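Long-range contacts in attaching and effacing protein, pathogenesis factor (Escherichia coli, PDB 4E9L), which acts as a broadly conserved adhesin of the intimin/invasin family, probably displayed at the cell surface, this fragment being part of its chain of immunoglobulin-like domains: residues D204-G209 and A285-I290; G292-A297 and L316-K321; T312-T317 and L366-A371; T329-D334 and R380-N385; A372-V377 and P390-V395. One frame throughout, in Å; residues are numbered along the deposited sequence. Where two conformers were deposited one is given.

Contact 1 of 5, residues D204-G209 and A285-I290; sequences DHVKAG and AQLTVI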
# COMPACT_ATOMS: atom_id res chain seq x y z
N ASP A 204 -1.86 7.90 8.06
CA ASP A 204 -1.00 7.71 9.24
C ASP A 204 -1.72 7.87 10.60
O ASP A 204 -1.11 7.74 11.66
CB ASP A 204 0.33 8.46 9.13
CG ASP A 204 0.22 9.95 8.97
OD1 ASP A 204 -0.84 10.52 9.32
OD2 ASP A 204 1.19 10.56 8.48
N HIS A 205 -3.04 8.11 10.54
CA HIS A 205 -3.93 8.12 11.70
C HIS A 205 -5.12 7.26 11.31
O HIS A 205 -5.77 7.53 10.29
CB HIS A 205 -4.34 9.55 12.11
CG HIS A 205 -3.20 10.32 12.70
ND1 HIS A 205 -2.20 10.85 11.91
CD2 HIS A 205 -2.92 10.58 14.00
CE1 HIS A 205 -1.34 11.41 12.75
NE2 HIS A 205 -1.73 11.27 14.01
N VAL A 206 -5.36 6.18 12.05
CA VAL A 206 -6.47 5.27 11.73
C VAL A 206 -7.32 5.09 12.98
O VAL A 206 -6.78 4.91 14.08
CB VAL A 206 -5.98 3.91 11.14
CG1 VAL A 206 -7.14 2.95 10.87
CG2 VAL A 206 -5.15 4.12 9.87
N LYS A 207 -8.65 5.17 12.83
CA LYS A 207 -9.57 4.98 13.95
C LYS A 207 -9.62 3.50 14.34
O LYS A 207 -9.60 2.62 13.46
CB LYS A 207 -10.96 5.50 13.61
CG LYS A 207 -11.02 7.01 13.44
CD LYS A 207 -12.47 7.46 13.41
CE LYS A 207 -12.59 8.97 13.42
NZ LYS A 207 -12.39 9.56 12.07
N ALA A 208 -9.66 3.23 15.67
CA ALA A 208 -9.71 1.87 16.23
C ALA A 208 -10.84 1.07 15.58
O ALA A 208 -11.97 1.54 15.52
CB ALA A 208 -9.91 1.93 17.75
N GLY A 209 -10.52 -0.11 15.07
CA GLY A 209 -11.47 -0.98 14.37
C GLY A 209 -11.48 -0.77 12.87
O GLY A 209 -12.03 -1.60 12.14
N ALA A 285 6.59 1.12 8.11
CA ALA A 285 5.67 2.26 7.95
C ALA A 285 5.03 2.49 9.34
O ALA A 285 4.69 1.53 10.04
CB ALA A 285 4.60 1.96 6.93
N GLN A 286 4.91 3.75 9.77
CA GLN A 286 4.35 4.03 11.07
C GLN A 286 3.02 4.77 11.02
O GLN A 286 2.81 5.69 10.22
CB GLN A 286 5.37 4.76 11.96
CG GLN A 286 5.06 4.70 13.47
CD GLN A 286 6.28 4.93 14.35
OE1 GLN A 286 7.44 4.93 13.91
NE2 GLN A 286 6.04 5.08 15.64
N LEU A 287 2.10 4.33 11.88
CA LEU A 287 0.83 5.00 12.04
C LEU A 287 0.43 5.07 13.50
O LEU A 287 1.00 4.37 14.35
CB LEU A 287 -0.30 4.45 11.12
CG LEU A 287 -0.88 3.04 11.33
CD1 LEU A 287 -2.02 3.04 12.37
CD2 LEU A 287 -1.54 2.57 10.04
N THR A 288 -0.50 5.96 13.78
CA THR A 288 -1.08 6.12 15.10
C THR A 288 -2.51 5.60 15.03
O THR A 288 -3.30 6.06 14.18
CB THR A 288 -1.01 7.59 15.54
OG1 THR A 288 0.36 7.94 15.70
CG2 THR A 288 -1.71 7.85 16.87
N VAL A 289 -2.84 4.68 15.92
CA VAL A 289 -4.23 4.24 16.06
C VAL A 289 -4.88 5.22 17.07
O VAL A 289 -4.42 5.36 18.20
CB VAL A 289 -4.43 2.75 16.45
CG1 VAL A 289 -5.93 2.37 16.48
CG2 VAL A 289 -3.67 1.82 15.50
N ILE A 290 -5.89 5.94 16.62
CA ILE A 290 -6.65 6.89 17.42
C ILE A 290 -7.97 6.24 17.82
O ILE A 290 -8.24 5.13 17.36
CB ILE A 290 -6.80 8.24 16.66
CG1 ILE A 290 -7.67 8.10 15.37
CG2 ILE A 290 -5.39 8.83 16.37
CD1 ILE A 290 -8.16 9.47 14.74
O HOH W 1 1.43 8.72 13.26
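His205 and Val206 run alongside Thr288 and Ile290 as paired parallel strands. The ladder opens with Thr288 N giving its hydrogen to Asp204 O (2.8 Å). Val206 then uses its N-H toward Thr288 O and its O toward Ile290 N, and Ala208 N closes the series on Ile290 O at 2.9 Å, a bent bond of 137°.

The His205 side chain leaves this ladder on the same face as Thr288 and Ile290. Its CB passes Thr288 O at 4.2 Å. CG is anti to the carbonyl carbon (chi1 -70°), and the ring beyond it lies beside Thr288, the two side chains pointing the same way. On one branch, ND1 gives a hydrogen bond to Asp204 OD1 of 2.9 Å, reaching that oxygen from 40° out of the carboxylate plane. On the other branch CD2 lies 3.9 Å from Thr288 CB and meets Ile290 CG2 at 3.8 Å, the methyl lying at the ring edge, in plane. At the tip, NE2 still has Thr288 CB beside it.

A water donates to both Asp204 O and Thr288 OG1, whose other partner is Glu268. On the opposite face Val206 CG2 touches Leu287 CD2 at 3.9 Å, and Thr212 of the facing sheet touches both residues. Strand 198-201, just upstream, is the edge of that facing sheet, whereas 205-207 lie parallel to the last strand of the domain: a first strand split between two sheets, characteristic of immunoglobulin-like sandwiches.

Contact 2 of 5, residues G292-A297 and L316-K321; sequences GEMSSA and LTFTMK
Met294 and Ser295, in the loop that leads into the last immunoglobulin-like domain of the chain, meet Phe318, Met320 and Lys321 on the line of strand 313-319, at the end of the beta-sandwich next to the preceding domain. The CB of Met294 points toward the strand, and its side chain then folds back on itself, with bends at chi2 and at chi3 (55°) that bring CE round to Phe318 and Met320. The two methionines cross at about a right angle: Met294 CB lies 3.8 Å from Met320 SD. Phe318 offers its rim, so that the methyl approaches near the ring plane, with Met294 CE 3.8 Å from Phe318 CZ. Ala386 touches both Met294 and Phe318, while Val381 packs on Phe318 and Met320, which ties this apolar cluster to the second sheet.

The backbones are joined by one hydrogen bond, from Ser295 N to Lys321 O (2.9 Å). It is nearly straight at 170° and lies in the carbonyl plane. Ser299 adds a clasp beside it, its OG bonding to both Ser295 O and Lys321 N. In the methionine pair the nearest approach is Met294 CE to Met320 SD, 3.6 Å.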
# COMPACT_ATOMS: atom_id res chain seq x y z
N GLY A 292 -11.80 4.93 18.03
CA GLY A 292 -12.73 4.54 16.98
C GLY A 292 -13.86 5.55 16.84
O GLY A 292 -13.89 6.59 17.53
N GLU A 293 -14.79 5.26 15.92
CA GLU A 293 -16.01 6.06 15.69
C GLU A 293 -16.70 6.19 17.06
O GLU A 293 -16.74 5.22 17.82
CB GLU A 293 -16.95 5.27 14.75
CG GLU A 293 -18.17 6.04 14.25
CD GLU A 293 -19.01 5.37 13.17
OE1 GLU A 293 -18.78 4.17 12.89
OE2 GLU A 293 -19.89 6.05 12.60
N MET A 294 -17.24 7.37 17.38
CA MET A 294 -17.90 7.52 18.67
C MET A 294 -19.08 6.55 18.87
O MET A 294 -19.76 6.18 17.92
CB MET A 294 -18.22 8.98 19.00
CG MET A 294 -19.45 9.52 18.34
SD MET A 294 -20.91 9.39 19.41
CE MET A 294 -20.34 10.24 20.86
N SER A 295 -19.24 6.10 20.10
CA SER A 295 -20.29 5.20 20.49
C SER A 295 -21.24 6.01 21.38
O SER A 295 -20.84 6.51 22.45
CB SER A 295 -19.72 3.99 21.22
OG SER A 295 -20.68 3.37 22.06
N SER A 296 -22.48 6.18 20.93
CA SER A 296 -23.45 6.93 21.72
C SER A 296 -23.77 6.18 23.02
O SER A 296 -23.91 6.82 24.05
CB SER A 296 -24.70 7.23 20.90
OG SER A 296 -25.28 6.01 20.49
N ALA A 297 -23.76 4.83 22.99
CA ALA A 297 -23.99 3.99 24.17
C ALA A 297 -22.93 4.18 25.29
O ALA A 297 -23.27 4.10 26.47
CB ALA A 297 -24.04 2.52 23.76
N LEU A 316 -22.44 22.19 30.72
CA LEU A 316 -22.67 20.86 30.17
C LEU A 316 -21.33 20.16 30.13
O LEU A 316 -20.34 20.79 29.74
CB LEU A 316 -23.23 20.95 28.71
CG LEU A 316 -24.58 21.65 28.54
CD1 LEU A 316 -25.04 21.58 27.07
CD2 LEU A 316 -25.64 21.08 29.51
N THR A 317 -21.29 18.88 30.54
CA THR A 317 -20.07 18.06 30.48
C THR A 317 -20.37 16.85 29.62
O THR A 317 -21.20 16.02 29.98
CB THR A 317 -19.51 17.69 31.88
OG1 THR A 317 -19.23 18.89 32.59
CG2 THR A 317 -18.20 16.88 31.78
N PHE A 318 -19.70 16.79 28.46
CA PHE A 318 -19.89 15.74 27.48
C PHE A 318 -18.66 14.84 27.42
O PHE A 318 -17.57 15.33 27.13
CB PHE A 318 -20.26 16.34 26.11
CG PHE A 318 -20.34 15.34 24.98
CD1 PHE A 318 -21.23 14.27 25.03
CD2 PHE A 318 -19.48 15.44 23.89
CE1 PHE A 318 -21.28 13.33 24.00
CE2 PHE A 318 -19.52 14.48 22.86
CZ PHE A 318 -20.41 13.42 22.94
N THR A 319 -18.83 13.54 27.78
CA THR A 319 -17.73 12.55 27.79
C THR A 319 -17.94 11.66 26.60
O THR A 319 -18.97 11.01 26.49
CB THR A 319 -17.71 11.77 29.12
OG1 THR A 319 -17.44 12.70 30.16
CG2 THR A 319 -16.64 10.66 29.13
N MET A 320 -16.98 11.66 25.70
CA MET A 320 -17.12 10.90 24.48
C MET A 320 -16.17 9.70 24.42
O MET A 320 -14.96 9.85 24.59
CB MET A 320 -16.94 11.85 23.29
CG MET A 320 -16.93 11.18 21.97
SD MET A 320 -17.37 12.27 20.60
CE MET A 320 -16.13 13.50 20.68
N LYS A 321 -16.74 8.52 24.21
CA LYS A 321 -15.96 7.29 24.07
C LYS A 321 -16.32 6.52 22.78
O LYS A 321 -17.42 6.69 22.25
CB LYS A 321 -16.17 6.40 25.28
CG LYS A 321 -15.49 6.90 26.55
CD LYS A 321 -15.64 5.90 27.69
CE LYS A 321 -15.21 6.46 29.02
NZ LYS A 321 -16.26 7.31 29.62

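Contact 3 of 5, residues T312-T317 and L366-A371; sequences TTTELT and LTLGSA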
# COMPACT_ATOMS: atom_id res chain seq x y z
N THR A 312 -31.00 31.60 32.57
CA THR A 312 -29.76 31.51 33.35
C THR A 312 -28.85 30.50 32.60
O THR A 312 -29.18 30.11 31.48
CB THR A 312 -29.98 31.12 34.82
OG1 THR A 312 -30.46 29.78 34.87
CG2 THR A 312 -30.89 32.10 35.61
N THR A 313 -27.74 30.11 33.18
CA THR A 313 -26.82 29.18 32.51
C THR A 313 -26.57 27.94 33.35
O THR A 313 -26.76 27.95 34.58
CB THR A 313 -25.47 29.84 32.19
OG1 THR A 313 -24.87 30.27 33.40
CG2 THR A 313 -25.58 31.01 31.19
N THR A 314 -26.15 26.88 32.67
CA THR A 314 -25.71 25.64 33.28
C THR A 314 -24.56 25.11 32.44
O THR A 314 -24.59 25.24 31.21
CB THR A 314 -26.87 24.64 33.56
OG1 THR A 314 -26.33 23.58 34.34
CG2 THR A 314 -27.50 24.06 32.28
N GLU A 315 -23.55 24.56 33.09
CA GLU A 315 -22.39 23.97 32.42
C GLU A 315 -22.75 22.54 31.98
O GLU A 315 -23.29 21.78 32.78
CB GLU A 315 -21.21 23.92 33.42
CG GLU A 315 -19.93 23.46 32.79
CD GLU A 315 -18.82 23.17 33.79
OE1 GLU A 315 -18.93 22.18 34.54
OE2 GLU A 315 -17.82 23.93 33.79
N LEU A 316 -22.44 22.19 30.72
CA LEU A 316 -22.67 20.86 30.17
C LEU A 316 -21.33 20.16 30.13
O LEU A 316 -20.34 20.79 29.74
CB LEU A 316 -23.23 20.95 28.71
CG LEU A 316 -24.58 21.65 28.54
CD1 LEU A 316 -25.04 21.58 27.07
CD2 LEU A 316 -25.64 21.08 29.51
N THR A 317 -21.29 18.88 30.54
CA THR A 317 -20.07 18.06 30.48
C THR A 317 -20.37 16.85 29.62
O THR A 317 -21.20 16.02 29.98
CB THR A 317 -19.51 17.69 31.88
OG1 THR A 317 -19.23 18.89 32.59
CG2 THR A 317 -18.20 16.88 31.78
N LEU A 366 -24.50 26.24 28.62
CA LEU A 366 -25.84 26.27 28.07
C LEU A 366 -26.55 27.46 28.65
O LEU A 366 -26.69 27.53 29.86
CB LEU A 366 -26.62 24.96 28.43
CG LEU A 366 -28.08 24.89 27.97
CD1 LEU A 366 -28.18 24.91 26.44
CD2 LEU A 366 -28.79 23.66 28.57
N THR A 367 -27.08 28.33 27.79
CA THR A 367 -27.92 29.45 28.22
C THR A 367 -29.35 28.98 28.00
O THR A 367 -29.74 28.61 26.88
CB THR A 367 -27.64 30.75 27.44
OG1 THR A 367 -26.27 31.10 27.60
CG2 THR A 367 -28.52 31.93 27.96
N LEU A 368 -30.13 28.99 29.06
CA LEU A 368 -31.51 28.55 28.95
C LEU A 368 -32.35 29.57 28.19
O LEU A 368 -31.99 30.73 28.10
CB LEU A 368 -32.08 28.24 30.36
CG LEU A 368 -31.67 26.91 31.01
CD1 LEU A 368 -31.95 25.70 30.10
CD2 LEU A 368 -30.18 26.92 31.48
N GLY A 369 -33.44 29.11 27.61
CA GLY A 369 -34.34 29.96 26.84
C GLY A 369 -35.34 30.68 27.71
O GLY A 369 -35.20 30.70 28.94
N SER A 370 -36.35 31.31 27.08
CA SER A 370 -37.37 32.07 27.84
C SER A 370 -38.52 31.21 28.36
O SER A 370 -39.21 31.62 29.29
CB SER A 370 -37.91 33.23 27.00
OG SER A 370 -38.34 32.76 25.74
N ALA A 371 -38.72 30.02 27.77
CA ALA A 371 -39.80 29.11 28.17
C ALA A 371 -39.40 28.12 29.25
O ALA A 371 -38.30 27.55 29.21
CB ALA A 371 -40.37 28.38 26.96
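The peptide groups of Thr314 and Leu366, the flat groups here, are joined by a reciprocal pair of hydrogen bonds. Thr314 N approaches Leu366 O in the plane of that carbonyl (2.9 Å), and Leu366 N meets Thr314 O at 2.8 Å, nearly in line with its C=O. A third bond, from Leu368 N to Thr312 O, is almost straight at 173°. Next to the non-hydrogen-bonded pair Thr313-Thr367, Thr313 CA comes to 3.1 Å from Leu366 O, a CA-H...O contact.

Thr313 and Thr367 share one face of the sheet, where Thr313 CG2 stands 3.7 Å from Thr367 OG1. Thr314 and Leu366 occupy the other, pointing the same way. The Thr314 methyl is set between the backbone N and the carbonyl carbon, while OG1 is anti to N (chi1 -171°) and bonds to Asp304. That methyl, CG2, touches Leu366 CD2 at 3.9 Å and also meets CD2 of Leu368. The same Leu368 CD2 comes to 3.3 Å from Thr312 O, a close van der Waals contact. Beyond Thr314, Leu316 CG leans on Leu366 CB (3.9 Å).

Leu391, Leu393 and Val395 of the opposing sheet cover Leu316, Leu366 and Leu368 respectively. Two central antiparallel strands of one sheet, their leucines turned to a second sheet, are the core of an immunoglobulin-like beta-sandwich.

Contact 4 of 5, residues T329-D334 and R380-N385; sequences TGLKPD and RVNGQN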
# COMPACT_ATOMS: atom_id res chain seq x y z
N THR A 329 -10.77 11.98 21.58
CA THR A 329 -10.09 13.27 21.74
C THR A 329 -9.93 14.03 20.41
O THR A 329 -9.90 13.41 19.35
CB THR A 329 -8.76 13.03 22.51
OG1 THR A 329 -8.25 14.25 23.02
CG2 THR A 329 -7.70 12.30 21.69
N GLY A 330 -9.81 15.36 20.50
CA GLY A 330 -9.59 16.26 19.37
C GLY A 330 -10.73 16.36 18.38
O GLY A 330 -10.52 16.74 17.22
N LEU A 331 -11.95 16.06 18.84
CA LEU A 331 -13.12 16.06 17.98
C LEU A 331 -14.23 16.92 18.58
O LEU A 331 -14.99 16.47 19.47
CB LEU A 331 -13.57 14.61 17.70
CG LEU A 331 -14.84 14.39 16.90
CD1 LEU A 331 -14.72 14.94 15.47
CD2 LEU A 331 -15.23 12.92 16.91
N LYS A 332 -14.30 18.16 18.09
CA LYS A 332 -15.30 19.12 18.52
C LYS A 332 -16.77 18.80 18.14
O LYS A 332 -17.14 18.75 16.96
CB LYS A 332 -14.91 20.56 18.14
CG LYS A 332 -15.02 21.54 19.31
CD LYS A 332 -13.96 21.32 20.40
CE LYS A 332 -12.67 22.08 20.16
NZ LYS A 332 -12.85 23.56 20.22
N PRO A 333 -17.63 18.68 19.17
CA PRO A 333 -19.05 18.42 18.91
C PRO A 333 -19.75 19.59 18.21
O PRO A 333 -19.23 20.71 18.19
CB PRO A 333 -19.63 18.19 20.31
CG PRO A 333 -18.41 17.87 21.18
CD PRO A 333 -17.35 18.74 20.62
N ASP A 334 -20.92 19.31 17.60
CA ASP A 334 -21.73 20.32 16.93
C ASP A 334 -22.63 20.97 18.01
O ASP A 334 -22.57 20.60 19.19
CB ASP A 334 -22.65 19.63 15.88
CG ASP A 334 -21.96 18.72 14.86
OD1 ASP A 334 -20.86 19.08 14.40
OD2 ASP A 334 -22.56 17.68 14.48
N ARG A 380 -24.64 16.43 19.56
CA ARG A 380 -24.38 16.01 18.19
C ARG A 380 -22.89 16.02 17.91
O ARG A 380 -22.19 16.97 18.29
CB ARG A 380 -25.11 16.97 17.20
CG ARG A 380 -26.61 16.75 17.12
CD ARG A 380 -26.87 15.66 16.10
NE ARG A 380 -28.27 15.25 16.06
CZ ARG A 380 -29.13 15.64 15.13
NH1 ARG A 380 -28.74 16.46 14.15
NH2 ARG A 380 -30.39 15.22 15.17
N VAL A 381 -22.42 14.99 17.20
CA VAL A 381 -21.01 14.86 16.81
C VAL A 381 -21.04 14.34 15.36
O VAL A 381 -21.62 13.29 15.11
CB VAL A 381 -20.20 13.92 17.76
CG1 VAL A 381 -18.80 13.66 17.23
CG2 VAL A 381 -20.12 14.48 19.18
N ASN A 382 -20.44 15.09 14.43
CA ASN A 382 -20.41 14.74 12.99
C ASN A 382 -21.81 14.42 12.44
O ASN A 382 -22.01 13.40 11.78
CB ASN A 382 -19.39 13.61 12.71
CG ASN A 382 -17.94 13.99 12.94
OD1 ASN A 382 -17.51 15.15 12.74
ND2 ASN A 382 -17.13 13.02 13.34
N GLY A 383 -22.78 15.27 12.79
CA GLY A 383 -24.18 15.14 12.41
C GLY A 383 -24.95 13.99 13.02
O GLY A 383 -26.08 13.74 12.60
N GLN A 384 -24.39 13.29 14.02
CA GLN A 384 -25.09 12.14 14.62
C GLN A 384 -25.40 12.37 16.10
O GLN A 384 -24.61 13.03 16.78
CB GLN A 384 -24.21 10.87 14.50
CG GLN A 384 -23.87 10.43 13.07
CD GLN A 384 -25.06 9.90 12.32
OE1 GLN A 384 -25.60 10.56 11.43
NE2 GLN A 384 -25.52 8.70 12.68
N ASN A 385 -26.48 11.73 16.63
CA ASN A 385 -26.81 11.76 18.06
C ASN A 385 -25.62 11.17 18.80
O ASN A 385 -25.10 10.12 18.41
CB ASN A 385 -28.06 10.96 18.37
CG ASN A 385 -29.34 11.62 17.90
OD1 ASN A 385 -29.35 12.72 17.35
ND2 ASN A 385 -30.44 10.94 18.11
O HOH W 2 -18.82 17.27 15.31
O HOH W 3 -23.43 18.72 20.84
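Leu331 and Val381 cross obliquely, Leu331 CD2 lying 3.7 Å from Val381 CG1. The other leucine methyl, Leu331 CD1, continues to the amide of Asn382, 3.7 Å from Asn382 ND2. Pro333, two residues further along the loop, sets its CB against the second valine branch, Val381 CG2 (3.9 Å). Phe318, from the facing sheet, packs against both Pro333 and Val381.

Asp334 turns its CB toward the strand, and its CG, anti to the carbonyl carbon (chi1 -53°), faces the bend at Asn382 and Gly383. That bend is a type I' beta turn from Val381 to Gln384, the tight two-residue loop of a beta-hairpin, with backbone bonds in both directions between its end residues. Asn382 and Gly383 both have the positive phi angles this turn demands.

The carboxylate binds the turn through one oxygen: Asp334 OD2 accepts Gly383 N at 3.0 Å, met nearly along its C-O axis. The other, OD1, takes a hydrogen from a water that also donates to Lys332 O and accepts from Asn382 N. Asp334 N bonds to Arg380 O (2.8 Å), and a second water links Asp334 O to Arg380 N. The Arg380 chain bends at chi2 (-86°) and spans the hairpin, where Arg380 NE donates to Asn385 OD1 at 3.0 Å.

Contact 5 of 5, residues A372-V377 and P390-V395; sequences AGQLSV and PLVLNV
Gly373 and Val395, Leu375 and Leu393, and Val377 and Leu391 form three successive hydrogen-bonded pairs, each joined by two backbone bonds, such as Leu375 N to Leu393 O at 2.8 Å. At the Gly373 end, Gly373 N lies on a lone pair of Val395 O, whereas Val395 N reaches Gly373 O from 39° above the carbonyl plane. The backbone of Gly373, with its positive phi, calls for glycine at the start of the strand.

CA-H...O contacts fill the intervening non-hydrogen-bonded pairs; Gln374 CA, for instance, is 3.4 Å from Leu393 O.

Apolar contacts lie on the face of Leu375 and Val377. Leu375 CB is 4.0 Å from Val395 CG2, and Val377 CB is 4.2 Å from Leu391 CB. Phe338 of the neighbouring strand touches both Leu375 and Val377.

On the other face, Gln374 CG, anti to its backbone N (chi1 -166°), meets Val392 CG1 at 3.6 Å. Gln374 and Asn394 extend side by side, their amide planes 67° apart, with Asn394 OD1 4.0 Å from Gln374 CB.

Leu391 and Leu393 also pack on strand 300-303 of the facing sheet. This is the antiparallel pairing of the last two long strands of an immunoglobulin-like domain.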
# COMPACT_ATOMS: atom_id res chain seq x y z
N ALA A 372 -40.30 27.91 30.21
CA ALA A 372 -40.11 26.96 31.32
C ALA A 372 -40.61 25.57 30.88
O ALA A 372 -41.22 25.43 29.84
CB ALA A 372 -40.90 27.43 32.54
N GLY A 373 -40.33 24.57 31.69
CA GLY A 373 -40.79 23.23 31.39
C GLY A 373 -39.66 22.29 31.05
O GLY A 373 -38.48 22.62 31.22
N GLN A 374 -40.03 21.12 30.56
CA GLN A 374 -39.05 20.11 30.23
C GLN A 374 -38.23 20.47 28.99
O GLN A 374 -38.77 21.01 28.02
CB GLN A 374 -39.74 18.72 30.13
CG GLN A 374 -38.78 17.56 30.11
CD GLN A 374 -39.49 16.23 30.13
OE1 GLN A 374 -39.85 15.71 31.18
NE2 GLN A 374 -39.66 15.64 28.96
N LEU A 375 -36.89 20.26 29.08
CA LEU A 375 -35.98 20.49 27.98
C LEU A 375 -35.17 19.22 27.72
O LEU A 375 -34.46 18.76 28.62
CB LEU A 375 -35.00 21.67 28.24
CG LEU A 375 -33.98 21.98 27.12
CD1 LEU A 375 -34.68 22.54 25.86
CD2 LEU A 375 -32.96 23.03 27.58
N SER A 376 -35.26 18.69 26.48
CA SER A 376 -34.50 17.53 26.06
C SER A 376 -33.29 18.05 25.27
O SER A 376 -33.46 18.84 24.33
CB SER A 376 -35.38 16.60 25.23
OG SER A 376 -34.65 15.77 24.34
N VAL A 377 -32.07 17.69 25.70
CA VAL A 377 -30.84 18.15 25.07
C VAL A 377 -30.10 16.97 24.41
O VAL A 377 -29.64 16.07 25.11
CB VAL A 377 -29.94 18.92 26.10
CG1 VAL A 377 -28.66 19.42 25.45
CG2 VAL A 377 -30.68 20.08 26.75
N PRO A 390 -31.42 11.59 25.53
CA PRO A 390 -31.04 12.99 25.76
C PRO A 390 -30.94 13.36 27.22
O PRO A 390 -31.52 12.69 28.08
CB PRO A 390 -32.17 13.77 25.06
CG PRO A 390 -33.34 12.83 25.09
CD PRO A 390 -32.72 11.48 24.83
N LEU A 391 -30.19 14.42 27.49
CA LEU A 391 -30.12 14.96 28.83
C LEU A 391 -31.49 15.64 29.01
O LEU A 391 -31.96 16.35 28.11
CB LEU A 391 -28.97 15.97 28.93
CG LEU A 391 -28.98 16.94 30.11
CD1 LEU A 391 -28.87 16.23 31.44
CD2 LEU A 391 -27.89 17.96 29.97
N VAL A 392 -32.15 15.38 30.13
CA VAL A 392 -33.47 15.96 30.38
C VAL A 392 -33.36 16.96 31.52
O VAL A 392 -32.94 16.61 32.62
CB VAL A 392 -34.55 14.88 30.64
CG1 VAL A 392 -35.90 15.52 31.01
CG2 VAL A 392 -34.69 13.93 29.44
N LEU A 393 -33.72 18.20 31.26
CA LEU A 393 -33.73 19.24 32.28
C LEU A 393 -35.17 19.72 32.53
O LEU A 393 -36.02 19.63 31.63
CB LEU A 393 -32.84 20.45 31.87
CG LEU A 393 -31.38 20.16 31.49
CD1 LEU A 393 -30.68 21.44 30.98
CD2 LEU A 393 -30.59 19.57 32.66
N ASN A 394 -35.45 20.20 33.74
CA ASN A 394 -36.76 20.79 34.06
C ASN A 394 -36.52 22.27 34.33
O ASN A 394 -36.04 22.64 35.40
CB ASN A 394 -37.40 20.05 35.24
CG ASN A 394 -37.89 18.68 34.81
OD1 ASN A 394 -38.88 18.54 34.08
ND2 ASN A 394 -37.16 17.65 35.17
N VAL A 395 -36.77 23.11 33.32
CA VAL A 395 -36.47 24.54 33.43
C VAL A 395 -37.53 25.25 34.29
O VAL A 395 -38.71 25.15 33.98
CB VAL A 395 -36.26 25.21 32.04
CG1 VAL A 395 -35.75 26.65 32.18
CG2 VAL A 395 -35.30 24.39 31.18

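Contact 1 belongs to one immunoglobulin-like domain, contacts 2 to 5 to the next, the last modelled. Contacts 1 and 2 meet at the domain junction, where Ala208 and Lys207 pack on Gly292. Along the chain contact 1 closes before the others open, contact 2 overlaps the start of contact 3, and the segments of contact 4 alternate with those of contacts 3 and 5. Contacts 2 and 3 share strand 313-319; contacts 4 and 5 share strand 373-381 of the facing sheet. The centres of contacts 2 and 4 lie 9 Å apart, those of 3 and 5 10 Å, and those at different ends about 20 Å. Domains in series are consistent with the elongated shape of intimin/invasin-family adhesins.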